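Local coordinates for periphilin-1 (Homo sapiens, PDB 6SWG), which probably serves as a subunit of the HUSH gene-silencing complex, in which its helical C-terminal domain packs against a partner protein, at residues 22-25 with 26-30; 31-34 with 35-39. All coordinates share one frame; numbering follows the deposited sequence.

Contact 1: 22-25 with 26-30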
loop_
_atom_site.group_PDB
_atom_site.type_symbol
_atom_site.label_atom_id
_atom_site.label_comp_id
_atom_site.label_asym_id
_atom_site.label_seq_id
_atom_site.Cartn_x
_atom_site.Cartn_y
_atom_site.Cartn_z
ATOM N N THR B 22 -2.807 36.494 -3.427
ATOM C CA THR B 22 -3.681 36.522 -2.260
ATOM C C THR B 22 -3.473 35.302 -1.392
ATOM O O THR B 22 -3.153 34.205 -1.871
ATOM C CB THR B 22 -5.175 36.605 -2.654
ATOM O OG1 THR B 22 -5.527 35.606 -3.646
ATOM C CG2 THR B 22 -5.528 38.002 -3.156
ATOM N N THR B 23 -3.674 35.504 -0.095
ATOM C CA THR B 23 -3.731 34.399 0.845
ATOM C C THR B 23 -4.567 33.273 0.254
ATOM O O THR B 23 -4.228 32.081 0.389
ATOM C CB THR B 23 -4.358 34.849 2.162
ATOM O OG1 THR B 23 -3.562 35.861 2.786
ATOM C CG2 THR B 23 -4.511 33.679 3.110
ATOM N N ARG B 24 -5.673 33.655 -0.399
ATOM C CA ARG B 24 -6.670 32.668 -0.783
ATOM C C ARG B 24 -6.208 31.911 -2.012
ATOM O O ARG B 24 -6.409 30.692 -2.109
ATOM C CB ARG B 24 -8.009 33.372 -1.021
ATOM C CG ARG B 24 -8.938 32.664 -1.977
ATOM C CD ARG B 24 -10.253 33.461 -2.291
ATOM N NE ARG B 24 -11.263 32.528 -2.820
ATOM C CZ ARG B 24 -11.349 32.164 -4.114
ATOM N NH1 ARG B 24 -12.274 31.318 -4.500
ATOM N NH2 ARG B 24 -10.546 32.674 -5.056
ATOM N N SER B 25 -5.591 32.624 -2.954
ATOM C CA SER B 25 -5.012 31.951 -4.100
ATOM C C SER B 25 -3.929 30.995 -3.644
ATOM O O SER B 25 -3.842 29.862 -4.129
ATOM C CB SER B 25 -4.471 32.960 -5.101
ATOM O OG SER B 25 -3.224 33.480 -4.694
ATOM N N LYS B 26 -3.110 31.420 -2.684
ATOM C CA LYS B 26 -2.064 30.529 -2.206
ATOM C C LYS B 26 -2.646 29.291 -1.531
ATOM O O LYS B 26 -2.137 28.189 -1.736
ATOM C CB LYS B 26 -1.126 31.241 -1.245
ATOM C CG LYS B 26 -0.242 32.267 -1.882
ATOM C CD LYS B 26 0.582 32.943 -0.800
ATOM C CE LYS B 26 0.955 34.349 -1.204
ATOM N NZ LYS B 26 1.480 35.135 -0.033
ATOM N N ALA B 27 -3.686 29.459 -0.708
ATOM C CA ALA B 27 -4.319 28.320 -0.036
ATOM C C ALA B 27 -4.862 27.306 -1.041
ATOM O O ALA B 27 -4.642 26.088 -0.888
ATOM C CB ALA B 27 -5.454 28.810 0.872
ATOM N N ILE B 28 -5.565 27.798 -2.082
ATOM C CA ILE B 28 -6.099 26.898 -3.105
ATOM C C ILE B 28 -4.960 26.205 -3.827
ATOM O O ILE B 28 -5.008 25.006 -4.084
ATOM C CB ILE B 28 -7.016 27.658 -4.091
ATOM C CG1 ILE B 28 -8.230 28.235 -3.352
ATOM C CG2 ILE B 28 -7.471 26.783 -5.239
ATOM C CD1 ILE B 28 -9.045 29.239 -4.171
ATOM N N ALA B 29 -3.929 26.950 -4.188
ATOM C CA ALA B 29 -2.808 26.357 -4.927
ATOM C C ALA B 29 -2.116 25.268 -4.116
ATOM O O ALA B 29 -1.808 24.201 -4.653
ATOM C CB ALA B 29 -1.786 27.445 -5.305
ATOM N N SER B 30 -1.865 25.520 -2.826
ATOM C CA SER B 30 -1.215 24.531 -1.987
ATOM C C SER B 30 -2.113 23.329 -1.767
ATOM O O SER B 30 -1.635 22.191 -1.795
ATOM C CB SER B 30 -0.822 25.124 -0.644
ATOM O OG SER B 30 0.296 25.936 -0.811
#

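Contact 2: 31-34 with 35-39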
loop_
_atom_site.group_PDB
_atom_site.type_symbol
_atom_site.label_atom_id
_atom_site.label_comp_id
_atom_site.label_asym_id
_atom_site.label_seq_id
_atom_site.Cartn_x
_atom_site.Cartn_y
_atom_site.Cartn_z
ATOM N N LYS B 31 -3.417 23.567 -1.528
ATOM C CA LYS B 31 -4.344 22.452 -1.352
ATOM C C LYS B 31 -4.381 21.591 -2.591
ATOM O O LYS B 31 -4.385 20.362 -2.510
ATOM C CB LYS B 31 -5.761 22.959 -1.070
ATOM C CG LYS B 31 -6.747 21.887 -0.580
ATOM C CD LYS B 31 -6.281 21.166 0.691
ATOM C CE LYS B 31 -7.159 19.969 1.034
ATOM N NZ LYS B 31 -6.757 19.342 2.325
ATOM N N THR B 32 -4.316 22.223 -3.744
ATOM C CA THR B 32 -4.310 21.485 -4.979
ATOM C C THR B 32 -3.047 20.664 -5.084
ATOM O O THR B 32 -3.094 19.472 -5.437
ATOM C CB THR B 32 -4.429 22.468 -6.155
ATOM O OG1 THR B 32 -5.684 23.190 -6.086
ATOM C CG2 THR B 32 -4.326 21.734 -7.438
ATOM N N LYS B 33 -1.915 21.259 -4.726
ATOM C CA LYS B 33 -0.672 20.507 -4.827
ATOM C C LYS B 33 -0.685 19.291 -3.897
ATOM O O LYS B 33 -0.289 18.180 -4.301
ATOM C CB LYS B 33 0.502 21.431 -4.545
ATOM C CG LYS B 33 1.814 20.710 -4.576
ATOM C CD LYS B 33 2.969 21.692 -4.371
ATOM C CE LYS B 33 4.369 21.020 -4.423
ATOM N NZ LYS B 33 5.453 22.110 -4.453
ATOM N N GLU B 34 -1.175 19.472 -2.668
ATOM C CA GLU B 34 -1.251 18.366 -1.720
ATOM C C GLU B 34 -2.153 17.243 -2.247
ATOM O O GLU B 34 -1.787 16.059 -2.201
ATOM C CB GLU B 34 -1.728 18.883 -0.379
ATOM C CG GLU B 34 -2.123 17.816 0.617
ATOM C CD GLU B 34 -2.972 18.427 1.764
ATOM O OE1 GLU B 34 -4.115 18.892 1.506
ATOM O OE2 GLU B 34 -2.497 18.464 2.916
ATOM N N ILE B 35 -3.338 17.597 -2.753
ATOM C CA ILE B 35 -4.231 16.570 -3.277
ATOM C C ILE B 35 -3.544 15.828 -4.415
ATOM O O ILE B 35 -3.692 14.616 -4.555
ATOM C CB ILE B 35 -5.549 17.214 -3.761
ATOM C CG1 ILE B 35 -6.374 17.783 -2.599
ATOM C CG2 ILE B 35 -6.376 16.263 -4.666
ATOM C CD1 ILE B 35 -7.518 18.744 -3.149
ATOM N N GLU B 36 -2.818 16.542 -5.273
ATOM C CA GLU B 36 -2.199 15.850 -6.395
ATOM C C GLU B 36 -1.106 14.915 -5.889
ATOM O O GLU B 36 -0.960 13.803 -6.377
ATOM C CB GLU B 36 -1.697 16.870 -7.417
ATOM C CG GLU B 36 -2.859 17.665 -8.012
ATOM C CD GLU B 36 -2.470 18.719 -9.071
ATOM O OE1 GLU B 36 -3.300 18.986 -9.961
ATOM O OE2 GLU B 36 -1.402 19.362 -8.965
ATOM N N GLN B 37 -0.356 15.310 -4.874
ATOM C CA GLN B 37 0.660 14.394 -4.385
ATOM C C GLN B 37 0.007 13.132 -3.834
ATOM O O GLN B 37 0.421 11.994 -4.132
ATOM C CB GLN B 37 1.502 15.076 -3.307
ATOM C CG GLN B 37 2.317 16.167 -3.888
ATOM C CD GLN B 37 3.043 16.991 -2.844
ATOM O OE1 GLN B 37 2.682 17.004 -1.652
ATOM N NE2 GLN B 37 4.070 17.721 -3.292
ATOM N N VAL B 38 -1.027 13.314 -3.029
ATOM C CA VAL B 38 -1.690 12.144 -2.481
ATOM C C VAL B 38 -2.217 11.278 -3.614
ATOM O O VAL B 38 -2.046 10.052 -3.606
ATOM C CB VAL B 38 -2.795 12.557 -1.500
ATOM C CG1 VAL B 38 -3.584 11.342 -1.112
ATOM C CG2 VAL B 38 -2.177 13.253 -0.271
ATOM N N TYR B 39 -2.807 11.895 -4.639
ATOM C CA TYR B 39 -3.380 11.077 -5.689
ATOM C C TYR B 39 -2.279 10.324 -6.408
ATOM O O TYR B 39 -2.463 9.150 -6.758
ATOM C CB TYR B 39 -4.206 11.936 -6.654
ATOM C CG TYR B 39 -4.920 11.145 -7.722
ATOM C CD1 TYR B 39 -5.861 10.159 -7.384
ATOM C CD2 TYR B 39 -4.675 11.389 -9.055
ATOM C CE1 TYR B 39 -6.498 9.374 -8.366
ATOM C CE2 TYR B 39 -5.349 10.677 -10.060
ATOM C CZ TYR B 39 -6.259 9.686 -9.684
ATOM O OH TYR B 39 -6.878 8.977 -10.674
#

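Contact 1: 22-25 with 26-30
T22 and K26 meet across the first turn of a helix: T22 is the N-cap of helix 23-56, and its carbonyl O accepts from K26 N at 2.9 Å. S25 OG reaches the same T22 O at 2.9 Å, in the carbonyl plane and on a lone pair, so two donors grip one oxygen. S25 OG sits between its backbone N and carbonyl carbon (chi1 78°), the setting that turns it back onto T22 O. In return T22 OG1 accepts a hydrogen bond from S25 N at 3.1 Å, the capping bond that occupies an amide with no earlier helical carbonyl to serve it. Bonds from A27 N to T23 O, from I28 N to R24 O and from A29 N to S25 O carry the helix on.

The main side-chain touch is R24 with I28, one turn apart and pointing the same way. R24 CG lies anti to the backbone N (chi1 154°) and the chain runs extended to NE, which brings the flat face of the guanidinium against the end of I28. Farther out, R24 NH1 forms a salt bridge to D91 on helix 61-93 and NH2 bonds to the backbone of another protein's chain, which together probably restrain the turn of the guanidinium. I28, buried, also packs on I87 and on an apolar side chain of that other protein. Its CD1 sits over the centre of one guanidinium face, 3.7 Å from R24 CZ.

Contact 2: 31-34 with 35-39
K31 to I35, T32 to E36, K33 to Q37 and E34 to V38 are joined by regular i to i+4 alpha-helical bonds, each amide N lying 2.9 to 3.0 Å from the carbonyl O one turn earlier. On the side facing helix 61-93, the K31 and I35 side chains cross at a slant, K31 CG being 4.1 Å from I35 CD1. From there K31 bends at chi2 (57°), and its NZ swings round to E34, meeting OE1 at 2.8 Å on the syn side of the carboxylate, 17° out of its plane. This i to i+3 salt bridge lies along the helix surface; a weak, long ion pair gives K31 NZ a second acidic neighbour, E82.

T32 and E36 run side by side. E36 CG, anti to its own carbonyl carbon (chi1 -64°), passes beside T32 O, and the extended chain brings OE1 to 3.9 Å from T32 CG2, a methyl-to-carboxylate contact without a hydrogen bond. Replacing E36 by an alanine would probably take away the packing on the T32 methyl, opening a gap beside it, and leave a polar side chain of the other protein without the acidic residue it packs against. T32 OG1 is hydrogen-bonded to I28 O, one turn back. On the exposed side the extended aliphatic chain of K33 crosses Q37, with K33 CE 3.5 Å from Q37 NE2.

T32, I35 and Y39, all buried, place this part of helix 23-56 between two partners. I35 packs on C79 and L83 and T32 on L83, all of helix 61-93, with K31 on F86 at the margin; Y39 OH is hydrogen-bonded to L72 O. Apolar side chains of another protein's chain pack on T32, I35 and Y39.

Overall arrangement
Contacts 1 and 2 follow each other directly along helix 23-56, their centres about 13 Å apart. Contact 1 comes first and lies near the open end of the helical hairpin, its centre about 20 Å from the centre of the chain; that of contact 2 lies farther in, about 8 Å from it, and the contact is partly buried. Both face helix 61-93, which returns antiparallel and meets them in reverse order, its last residues beside contact 1. Both also touch a chain of another protein. Together they trace one flank of the Periphilin C-terminal domain, from the capped start toward the middle of the hairpin, consistent with a part in binding that partner.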